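Local coordinates for maltose/maltodextrin-binding protein (Thermus thermophilus, PDB 2GH9) that binds maltotriose in the cleft of a periplasmic binding-protein fold, probably as the sugar receptor of an uptake system, at residues F147-F158 / A226-W235. Residues are numbered along the deposited sequence; the frame is centred on the assembly and turned at random.
Sequences FGFLYNIGDPYF and ALAMILNGPW. With GLC (alpha-D-glucopyranose), chain B; GLC (alpha-D-glucopyranose), chain C; GLC (alpha-D-glucopyranose), chain D.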
# COMPACT_ATOMS: atom_id res chain seq x y z
N PHE A 147 2.47 2.68 24.39
CA PHE A 147 2.68 1.44 23.64
C PHE A 147 4.04 1.44 22.97
O PHE A 147 4.49 2.47 22.46
CB PHE A 147 1.58 1.26 22.60
CG PHE A 147 0.21 1.04 23.18
CD1 PHE A 147 -0.23 -0.24 23.50
CD2 PHE A 147 -0.64 2.12 23.41
CE1 PHE A 147 -1.50 -0.45 24.03
CE2 PHE A 147 -1.91 1.91 23.96
CZ PHE A 147 -2.34 0.62 24.26
N GLY A 148 4.72 0.30 22.99
CA GLY A 148 6.01 0.18 22.31
C GLY A 148 5.86 -0.11 20.82
O GLY A 148 6.63 0.40 20.01
N PHE A 149 4.88 -0.96 20.48
CA PHE A 149 4.61 -1.36 19.11
C PHE A 149 3.16 -1.73 18.84
O PHE A 149 2.56 -2.57 19.52
CB PHE A 149 5.52 -2.51 18.68
CG PHE A 149 5.21 -3.03 17.32
CD1 PHE A 149 5.45 -2.23 16.19
CD2 PHE A 149 4.68 -4.30 17.13
CE1 PHE A 149 5.15 -2.70 14.94
CE2 PHE A 149 4.40 -4.77 15.86
CZ PHE A 149 4.63 -3.96 14.77
N LEU A 150 2.60 -1.11 17.80
CA LEU A 150 1.26 -1.37 17.37
C LEU A 150 1.22 -1.34 15.84
O LEU A 150 2.01 -0.65 15.22
CB LEU A 150 0.28 -0.35 17.94
CG LEU A 150 -0.01 -0.37 19.46
CD1 LEU A 150 -1.03 0.75 19.82
CD2 LEU A 150 -0.50 -1.75 19.88
N TYR A 151 0.29 -2.10 15.28
CA TYR A 151 0.03 -2.08 13.83
C TYR A 151 -1.30 -2.74 13.51
O TYR A 151 -1.90 -3.40 14.37
CB TYR A 151 1.20 -2.73 13.04
CG TYR A 151 1.16 -4.24 12.91
CD1 TYR A 151 1.32 -5.05 14.02
CD2 TYR A 151 1.00 -4.86 11.66
CE1 TYR A 151 1.27 -6.42 13.92
CE2 TYR A 151 0.96 -6.25 11.55
CZ TYR A 151 1.10 -7.02 12.70
OH TYR A 151 1.08 -8.38 12.66
N ASN A 152 -1.75 -2.58 12.27
CA ASN A 152 -2.99 -3.21 11.79
C ASN A 152 -2.82 -4.72 11.64
O ASN A 152 -2.71 -5.25 10.55
CB ASN A 152 -3.43 -2.54 10.48
CG ASN A 152 -4.84 -2.88 10.09
OD1 ASN A 152 -5.57 -3.59 10.81
ND2 ASN A 152 -5.27 -2.36 8.93
N ILE A 153 -2.87 -5.41 12.78
CA ILE A 153 -2.51 -6.82 12.88
C ILE A 153 -3.36 -7.79 12.06
O ILE A 153 -2.89 -8.83 11.63
CB ILE A 153 -2.47 -7.24 14.41
CG1 ILE A 153 -1.94 -8.65 14.61
CG2 ILE A 153 -3.82 -7.06 15.08
CD1 ILE A 153 -1.44 -8.89 16.04
N GLY A 154 -4.63 -7.45 11.86
CA GLY A 154 -5.51 -8.30 11.09
C GLY A 154 -5.37 -8.17 9.59
O GLY A 154 -5.89 -8.99 8.87
N ASP A 155 -4.65 -7.15 9.11
CA ASP A 155 -4.57 -6.85 7.68
C ASP A 155 -3.53 -7.71 6.90
O ASP A 155 -2.36 -7.74 7.24
CB ASP A 155 -4.29 -5.35 7.53
CG ASP A 155 -4.51 -4.82 6.12
OD1 ASP A 155 -3.85 -5.32 5.21
OD2 ASP A 155 -5.32 -3.87 5.94
N PRO A 156 -3.96 -8.40 5.83
CA PRO A 156 -3.04 -9.29 5.08
C PRO A 156 -1.85 -8.59 4.35
O PRO A 156 -0.70 -9.06 4.40
CB PRO A 156 -3.97 -10.00 4.07
CG PRO A 156 -5.18 -9.17 3.99
CD PRO A 156 -5.32 -8.38 5.26
N TYR A 157 -2.15 -7.47 3.70
CA TYR A 157 -1.10 -6.56 3.17
C TYR A 157 -0.02 -6.16 4.21
O TYR A 157 1.17 -6.27 3.95
CB TYR A 157 -1.77 -5.31 2.60
CG TYR A 157 -0.84 -4.21 2.12
CD1 TYR A 157 -0.42 -4.18 0.82
CD2 TYR A 157 -0.45 -3.18 2.98
CE1 TYR A 157 0.39 -3.18 0.35
CE2 TYR A 157 0.38 -2.18 2.54
CZ TYR A 157 0.79 -2.17 1.20
OH TYR A 157 1.61 -1.18 0.70
N PHE A 158 -0.44 -5.71 5.39
CA PHE A 158 0.53 -5.29 6.42
C PHE A 158 1.43 -6.43 6.89
O PHE A 158 2.62 -6.24 7.20
CB PHE A 158 -0.22 -4.68 7.61
CG PHE A 158 -0.59 -3.25 7.42
CD1 PHE A 158 0.12 -2.25 8.07
CD2 PHE A 158 -1.65 -2.90 6.61
CE1 PHE A 158 -0.23 -0.93 7.90
CE2 PHE A 158 -1.98 -1.57 6.43
CZ PHE A 158 -1.29 -0.60 7.09
N ALA A 226 1.65 8.63 21.73
CA ALA A 226 1.61 7.57 22.73
C ALA A 226 2.31 6.25 22.29
O ALA A 226 2.37 5.29 23.08
CB ALA A 226 0.17 7.30 23.14
N LEU A 227 2.85 6.23 21.06
CA LEU A 227 3.33 4.98 20.44
C LEU A 227 4.75 5.08 19.87
O LEU A 227 5.03 5.88 18.97
CB LEU A 227 2.36 4.51 19.37
CG LEU A 227 2.72 3.23 18.58
CD1 LEU A 227 2.83 2.00 19.46
CD2 LEU A 227 1.73 3.03 17.45
N ALA A 228 5.63 4.24 20.41
CA ALA A 228 7.03 4.24 20.06
C ALA A 228 7.29 3.86 18.60
O ALA A 228 8.03 4.53 17.89
CB ALA A 228 7.78 3.25 21.00
N MET A 229 6.68 2.75 18.18
CA MET A 229 6.92 2.15 16.87
C MET A 229 5.62 1.70 16.22
O MET A 229 4.73 1.15 16.88
CB MET A 229 7.90 0.97 17.00
CG MET A 229 9.32 1.40 17.31
SD MET A 229 10.54 0.13 17.74
CE MET A 229 9.99 -0.34 19.39
N ILE A 230 5.50 1.94 14.92
CA ILE A 230 4.39 1.44 14.13
C ILE A 230 4.92 0.80 12.84
O ILE A 230 5.93 1.19 12.32
CB ILE A 230 3.38 2.59 13.79
CG1 ILE A 230 2.04 2.03 13.32
CG2 ILE A 230 4.01 3.59 12.80
CD1 ILE A 230 0.97 3.14 13.02
N LEU A 231 4.21 -0.20 12.35
CA LEU A 231 4.41 -0.74 11.03
C LEU A 231 3.35 -0.04 10.16
O LEU A 231 2.16 -0.32 10.28
CB LEU A 231 4.24 -2.25 11.02
CG LEU A 231 4.49 -2.98 9.70
CD1 LEU A 231 5.94 -2.80 9.17
CD2 LEU A 231 4.15 -4.45 9.82
N ASN A 232 3.80 0.90 9.33
CA ASN A 232 2.92 1.65 8.44
C ASN A 232 3.71 2.22 7.24
O ASN A 232 4.93 2.13 7.21
CB ASN A 232 2.25 2.79 9.23
CG ASN A 232 0.92 3.22 8.64
OD1 ASN A 232 0.43 2.64 7.66
ND2 ASN A 232 0.30 4.22 9.27
N GLY A 233 3.00 2.79 6.28
CA GLY A 233 3.59 3.29 5.07
C GLY A 233 3.50 4.80 4.89
O GLY A 233 2.91 5.51 5.72
N PRO A 234 4.08 5.29 3.79
CA PRO A 234 4.30 6.73 3.61
C PRO A 234 3.00 7.55 3.45
O PRO A 234 3.03 8.76 3.62
CB PRO A 234 5.17 6.79 2.34
CG PRO A 234 4.92 5.53 1.64
CD PRO A 234 4.63 4.50 2.67
N TRP A 235 1.90 6.88 3.13
CA TRP A 235 0.58 7.49 3.13
C TRP A 235 0.17 8.12 4.45
O TRP A 235 -0.77 8.92 4.48
CB TRP A 235 -0.52 6.47 2.74
CG TRP A 235 -0.50 5.26 3.59
CD1 TRP A 235 -1.07 5.09 4.82
CD2 TRP A 235 0.17 4.04 3.28
NE1 TRP A 235 -0.79 3.82 5.30
CE2 TRP A 235 -0.03 3.16 4.36
CE3 TRP A 235 0.92 3.60 2.18
CZ2 TRP A 235 0.47 1.85 4.37
CZ3 TRP A 235 1.41 2.30 2.19
CH2 TRP A 235 1.19 1.45 3.28
C1 GLC B . -2.59 1.30 2.23
C2 GLC B . -1.98 0.97 0.88
C3 GLC B . -2.89 -0.03 0.13
C4 GLC B . -3.24 -1.25 0.96
C5 GLC B . -3.77 -0.82 2.33
C6 GLC B . -3.98 -2.04 3.24
O2 GLC B . -1.85 2.16 0.10
O3 GLC B . -2.28 -0.42 -1.08
O4 GLC B . -4.24 -2.04 0.28
O5 GLC B . -2.85 0.10 2.97
O6 GLC B . -4.99 -1.80 4.23
C1 GLC C . -3.75 -3.31 -0.15
C2 GLC C . -4.30 -3.51 -1.55
C3 GLC C . -5.81 -3.65 -1.51
C4 GLC C . -6.20 -4.75 -0.52
C5 GLC C . -5.59 -4.52 0.87
C6 GLC C . -5.84 -5.67 1.85
O2 GLC C . -3.92 -2.42 -2.40
O3 GLC C . -6.31 -3.96 -2.81
O4 GLC C . -7.62 -4.79 -0.45
O5 GLC C . -4.17 -4.36 0.75
O6 GLC C . -5.68 -5.20 3.19
C1 GLC D . -5.64 5.50 3.30
C2 GLC D . -4.37 5.68 2.46
C3 GLC D . -4.07 4.40 1.72
C4 GLC D . -3.93 3.25 2.72
C5 GLC D . -5.21 3.08 3.56
C6 GLC D . -5.01 2.05 4.69
O1 GLC D . -6.75 5.39 2.41
O2 GLC D . -4.51 6.80 1.56
O3 GLC D . -2.88 4.52 0.91
O4 GLC D . -3.81 2.03 2.00
O5 GLC D . -5.55 4.34 4.14
O6 GLC D . -6.18 1.94 5.52
O HOH W 1 -0.37 -0.24 11.25
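Phe147 N donates to Ala226 O (2.9 Å) and Phe147 O accepts from Ala228 N, pairing the two segments in parallel; beyond the corners at Gly148 and Ala228, Leu150 N reaches Met229 O at 3.2 Å. Where the segments part, one water accepts from Asn152 N and donates to Leu231 O (2.7 Å). CD1 of Leu227 fits against Phe147 CB (3.5 Å) and Leu150 CG, while Leu231, its CG anti to the backbone N (chi1 -177°), lies alongside Phe149 and Tyr151, CD2 meeting Tyr151 CD2 at 3.7 Å. Strand 149-150 is an edge strand of a four-stranded mixed sheet, next to 227-232, and both segments lead from this sheet into the maltotriose pocket. There the Phe158 ring turns its edge to Leu231 O and Asn232 OD1; OD1 also takes a weak hydrogen bond from Trp235 NE1, and Asn232 ND2 is bonded to Tyr215. Trp235 CH2 abuts the edge of Tyr157, whose face covers C4 of the chain B glucose. Trp235 lays one indole face over the chain B and chain D glucoses; an alanine here would probably strip both sugars of that platform. Asp155 accepts from chain C O6 at OD1 and chain B O6 at OD2, each at 2.7 Å.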